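Side-chain contacts in uncharacterised protein (PDB 5KKO), which is of unknown function, a small protein from Vibrio cholerae built mainly around two alpha-helices and assembling with other copies of itself: residues Leu32-Ile35 with Lys36-Leu40; Glu24-Thr27 with Pro28-Leu32. All coordinates share one frame; numbering follows the deposited sequence.

Contact 1: Leu32-Ile35 with Lys36-Leu40. Unlike the reference sequence in segment 32-35: L32 (reference Ile).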
loop_
_atom_site.group_PDB
_atom_site.type_symbol
_atom_site.label_atom_id
_atom_site.label_comp_id
_atom_site.label_asym_id
_atom_site.label_seq_id
_atom_site.Cartn_x
_atom_site.Cartn_y
_atom_site.Cartn_z
ATOM N N LEU C 32 21.956 7.708 -10.663
ATOM C CA LEU C 32 20.522 7.949 -10.505
ATOM C C LEU C 32 19.775 7.749 -11.809
ATOM O O LEU C 32 18.660 7.209 -11.782
ATOM C CB LEU C 32 20.262 9.396 -9.996
ATOM C CG LEU C 32 20.617 9.563 -8.522
ATOM C CD1 LEU C 32 20.604 11.068 -8.132
ATOM C CD2 LEU C 32 19.592 8.813 -7.587
ATOM N N GLU C 33 20.356 8.145 -12.961
ATOM C CA GLU C 33 19.636 7.910 -14.220
ATOM C C GLU C 33 19.519 6.417 -14.504
ATOM O O GLU C 33 18.526 5.962 -15.097
ATOM C CB GLU C 33 20.373 8.640 -15.376
ATOM C CG GLU C 33 20.307 10.143 -15.308
ATOM C CD GLU C 33 18.964 10.702 -15.586
ATOM O OE1 GLU C 33 18.058 9.977 -16.084
ATOM O OE2 GLU C 33 18.831 11.915 -15.343
ATOM N N LEU C 34 20.561 5.634 -14.164
ATOM C CA LEU C 34 20.497 4.199 -14.406
ATOM C C LEU C 34 19.502 3.557 -13.470
ATOM O O LEU C 34 18.750 2.646 -13.869
ATOM C CB LEU C 34 21.896 3.634 -14.232
ATOM C CG LEU C 34 22.264 2.259 -14.683
ATOM C CD1 LEU C 34 21.870 2.067 -16.186
ATOM C CD2 LEU C 34 23.794 2.150 -14.491
ATOM N N ILE C 35 19.530 3.972 -12.193
ATOM C CA ILE C 35 18.488 3.565 -11.230
ATOM C C ILE C 35 17.108 3.852 -11.801
ATOM O O ILE C 35 16.255 2.950 -11.877
ATOM C CB ILE C 35 18.692 4.282 -9.876
ATOM C CG1 ILE C 35 19.877 3.658 -9.163
ATOM C CG2 ILE C 35 17.422 4.207 -8.925
ATOM C CD1 ILE C 35 19.716 2.156 -8.975
ATOM N N LYS C 36 16.879 5.105 -12.226
ATOM C CA LYS C 36 15.561 5.517 -12.713
ATOM C C LYS C 36 15.125 4.630 -13.884
ATOM O O LYS C 36 13.969 4.223 -13.971
ATOM C CB LYS C 36 15.600 7.010 -13.066
ATOM C CG LYS C 36 14.206 7.551 -13.440
ATOM C CD LYS C 36 14.271 8.860 -14.240
ATOM C CE LYS C 36 14.980 9.932 -13.477
ATOM N NZ LYS C 36 14.701 11.228 -14.194
ATOM N N ALA C 37 16.033 4.336 -14.796
ATOM C CA ALA C 37 15.679 3.472 -15.919
ATOM C C ALA C 37 15.225 2.101 -15.421
ATOM O O ALA C 37 14.219 1.556 -15.915
ATOM C CB ALA C 37 16.870 3.350 -16.853
ATOM N N HIS C 38 15.943 1.518 -14.453
ATOM C CA HIS C 38 15.509 0.224 -13.948
ATOM C C HIS C 38 14.134 0.323 -13.283
ATOM O O HIS C 38 13.308 -0.610 -13.403
ATOM C CB HIS C 38 16.556 -0.313 -12.953
ATOM C CG HIS C 38 17.710 -0.993 -13.615
ATOM N ND1 HIS C 38 17.592 -2.222 -14.256
ATOM C CD2 HIS C 38 18.996 -0.594 -13.787
ATOM C CE1 HIS C 38 18.774 -2.580 -14.730
ATOM N NE2 HIS C 38 19.649 -1.617 -14.470
ATOM N N LEU C 39 13.911 1.392 -12.528
ATOM C CA LEU C 39 12.631 1.538 -11.827
ATOM C C LEU C 39 11.511 1.750 -12.841
ATOM O O LEU C 39 10.435 1.179 -12.689
ATOM C CB LEU C 39 12.752 2.699 -10.831
ATOM C CG LEU C 39 13.639 2.480 -9.614
ATOM C CD1 LEU C 39 13.756 3.912 -8.959
ATOM C CD2 LEU C 39 13.072 1.518 -8.611
ATOM N N LEU C 40 11.727 2.564 -13.876
ATOM C CA LEU C 40 10.694 2.716 -14.890
ATOM C C LEU C 40 10.431 1.402 -15.632
ATOM O O LEU C 40 9.294 1.098 -16.010
ATOM C CB LEU C 40 11.129 3.787 -15.915
ATOM C CG LEU C 40 11.145 5.204 -15.352
ATOM C CD1 LEU C 40 11.668 6.102 -16.484
ATOM C CD2 LEU C 40 9.719 5.671 -15.051
HETATM O O HOH W 1 16.821 12.614 -13.625
HETATM O O HOH W 2 15.567 10.988 -16.848
#

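Contact 2: Glu24-Thr27 with Pro28-Leu32. Unlike the reference sequence in segment 28-32: L32 (reference Ile).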
loop_
_atom_site.group_PDB
_atom_site.type_symbol
_atom_site.label_atom_id
_atom_site.label_comp_id
_atom_site.label_asym_id
_atom_site.label_seq_id
_atom_site.Cartn_x
_atom_site.Cartn_y
_atom_site.Cartn_z
ATOM N N GLU C 24 31.934 3.442 -8.471
ATOM C CA GLU C 24 32.720 4.650 -8.274
ATOM C C GLU C 24 33.014 5.391 -9.578
ATOM O O GLU C 24 33.242 6.613 -9.545
ATOM C CB GLU C 24 34.015 4.282 -7.549
ATOM C CG GLU C 24 33.759 3.684 -6.121
ATOM C CD GLU C 24 35.003 3.117 -5.426
ATOM O OE1 GLU C 24 36.106 3.673 -5.618
ATOM O OE2 GLU C 24 34.875 2.119 -4.663
ATOM N N SER C 25 32.932 4.715 -10.711
ATOM C CA SER C 25 33.289 5.305 -11.985
ATOM C C SER C 25 32.124 5.908 -12.724
ATOM O O SER C 25 32.318 6.410 -13.853
ATOM C CB SER C 25 33.951 4.265 -12.897
ATOM O OG SER C 25 33.078 3.143 -13.097
ATOM N N LEU C 26 30.936 5.904 -12.107
ATOM C CA LEU C 26 29.793 6.638 -12.619
ATOM C C LEU C 26 29.564 7.771 -11.638
ATOM O O LEU C 26 29.687 7.563 -10.433
ATOM C CB LEU C 26 28.527 5.752 -12.650
ATOM C CG LEU C 26 28.585 4.662 -13.738
ATOM C CD1 LEU C 26 27.279 3.904 -13.591
ATOM C CD2 LEU C 26 28.728 5.231 -15.149
ATOM N N THR C 27 29.155 8.939 -12.142
ATOM C CA THR C 27 28.881 10.020 -11.206
ATOM C C THR C 27 27.566 9.733 -10.486
ATOM O O THR C 27 26.760 8.929 -10.965
ATOM C CB THR C 27 28.746 11.327 -11.921
ATOM O OG1 THR C 27 27.589 11.289 -12.747
ATOM C CG2 THR C 27 29.995 11.698 -12.761
ATOM N N PRO C 28 27.313 10.394 -9.380
ATOM C CA PRO C 28 26.007 10.185 -8.695
ATOM C C PRO C 28 24.839 10.426 -9.622
ATOM O O PRO C 28 23.866 9.640 -9.587
ATOM C CB PRO C 28 26.053 11.208 -7.553
ATOM C CG PRO C 28 27.555 11.178 -7.195
ATOM C CD PRO C 28 28.236 11.221 -8.570
ATOM N N GLU C 29 24.897 11.455 -10.435
ATOM C CA GLU C 29 23.801 11.725 -11.333
ATOM C C GLU C 29 23.593 10.591 -12.369
ATOM O O GLU C 29 22.490 10.237 -12.681
ATOM C CB GLU C 29 23.998 13.097 -12.039
ATOM C CG GLU C 29 24.069 14.299 -11.075
ATOM C CD GLU C 29 25.479 14.767 -10.602
ATOM O OE1 GLU C 29 25.624 16.048 -10.341
ATOM O OE2 GLU C 29 26.409 13.903 -10.453
ATOM N N GLN C 30 24.689 10.080 -12.891
ATOM C CA GLN C 30 24.578 8.970 -13.846
ATOM C C GLN C 30 23.997 7.754 -13.167
ATOM O O GLN C 30 23.237 6.997 -13.775
ATOM C CB GLN C 30 25.968 8.653 -14.418
ATOM C CG GLN C 30 26.507 9.700 -15.444
ATOM C CD GLN C 30 27.930 9.342 -15.872
ATOM O OE1 GLN C 30 28.776 8.908 -15.040
ATOM N NE2 GLN C 30 28.195 9.515 -17.145
ATOM N N ARG C 31 24.433 7.501 -11.921
ATOM C CA ARG C 31 23.883 6.343 -11.194
ATOM C C ARG C 31 22.383 6.498 -11.001
ATOM O O ARG C 31 21.618 5.547 -11.148
ATOM C CB ARG C 31 24.565 6.212 -9.818
ATOM C CG ARG C 31 26.062 5.813 -9.971
ATOM C CD ARG C 31 26.676 5.669 -8.607
ATOM N NE ARG C 31 27.762 6.640 -8.472
ATOM C CZ ARG C 31 28.332 7.030 -7.358
ATOM N NH1 ARG C 31 27.950 6.616 -6.161
ATOM N NH2 ARG C 31 29.335 7.885 -7.495
ATOM N N LEU C 32 21.956 7.708 -10.663
ATOM C CA LEU C 32 20.522 7.949 -10.505
ATOM C C LEU C 32 19.775 7.749 -11.809
ATOM O O LEU C 32 18.660 7.209 -11.782
ATOM C CB LEU C 32 20.262 9.396 -9.996
ATOM C CG LEU C 32 20.617 9.563 -8.522
ATOM C CD1 LEU C 32 20.604 11.068 -8.132
ATOM C CD2 LEU C 32 19.592 8.813 -7.587
HETATM O O HOH W 3 31.416 8.513 -15.486
#

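Contact 1: Leu32-Ile35 with Lys36-Leu40
The ammonium group of K36 is gripped by two water molecules, and each passes the link on to a different carboxylate oxygen of E33. One water accepts from K36 NZ at 2.6 Å and donates to E33 OE2; the other accepts from the same nitrogen at 2.8 Å and donates to E33 OE1. The charges are opposite but do not touch: E33 OE1 and K36 NZ remain 4.1 Å apart, too far for a salt bridge, so the attraction is probably carried largely through the waters. The two chains lie side by side and point the same way. K36 sets off with CG anti to its own N (chi1 -174°) and bends at chi3, while E33 folds back at chi2 (-70°), which brings its carboxylate round to the lysine although its CB starts out away from the following turn. E33 is exposed, whereas K36, only partly so, also lies against T21 of a second subunit; long, flexible charged chains can meet both water and a neighbour.

I35 and L39, four residues apart, lie on the apolar side and run alongside each other. In one of the two conformers of I35, its CG2 branch meets CD1 of L39 at 3.7 Å, so this touch is less certain than the others. Both also pack on M17 of helix 11-20, where branched aliphatic chains fill a buried seam, and L39 further reaches L18 of the second subunit. The H38 ring brings CD2 to within 3.3 Å of L34 O, approaching obliquely. Beneath the side chains the backbone is regular: K36 N donates to L32 O at 2.8 Å, and A37, H38 and L39 bond likewise to E33, L34 and I35. Such a division marks an amphipathic alpha-helix, its apolar side set against helix 11-20 and a neighbouring subunit.

Contact 2: Glu24-Thr27 with Pro28-Leu32
This is a helix N-terminal cap, formed where the loop after helix 11-20 runs into helix 28-43 at the surface of the protein. T27 occupies the N-cap position, and its OG1 accepts from Q30 N at 3.1 Å. With chi1 at 66°, that hydroxyl sits between the threonine's own N and carbonyl carbon, placed to accept from an amide of the first turn, the usual task of an N-cap side chain. Q30 returns the favour: its chain, extended beyond CG, brings OE1 to T27 N at 2.9 Å, with T27 N in the plane of the Q30 side-chain carbonyl, on a lone pair of OE1, and the bond nearly straight at 168°. A water also donates to Q30 OE1 and to S25 O, tying the glutamine to the preceding loop.

R31 makes a second set of bonds to the loop. Its NE (2.9 Å) and NH2 (3.0 Å) both donate to L26 O, which lies near the guanidinium plane; NH2 comes in the carbonyl plane, whereas NE stands above it. R31 NH1 is bonded to T21 O, so one arginine joins two points of the loop. Its CG also packs against L26 CB at 3.6 Å. P28, whose ring nitrogen has no hydrogen to donate, suits the first turn. The reciprocal T27-Q30 bonds make a capping box.

Both contacts belong to helix 28-43: contact 2 begins it and contact 1 continues along its middle, with L32 common to the two and their centres 11 Å apart. They also touch through side chains, L34 CD2 packing on L26 CD1 at 4.0 Å, so the loop before the cap rests on the second turn of the helix. Contact 1 lies about 6 Å from the centre of the chain and contact 2 about 16 Å, centre to centre in each case. Each reaches the second subunit, where L32 packs on L32 of that subunit and P28 on its P28, placing this helix within the subunit interface.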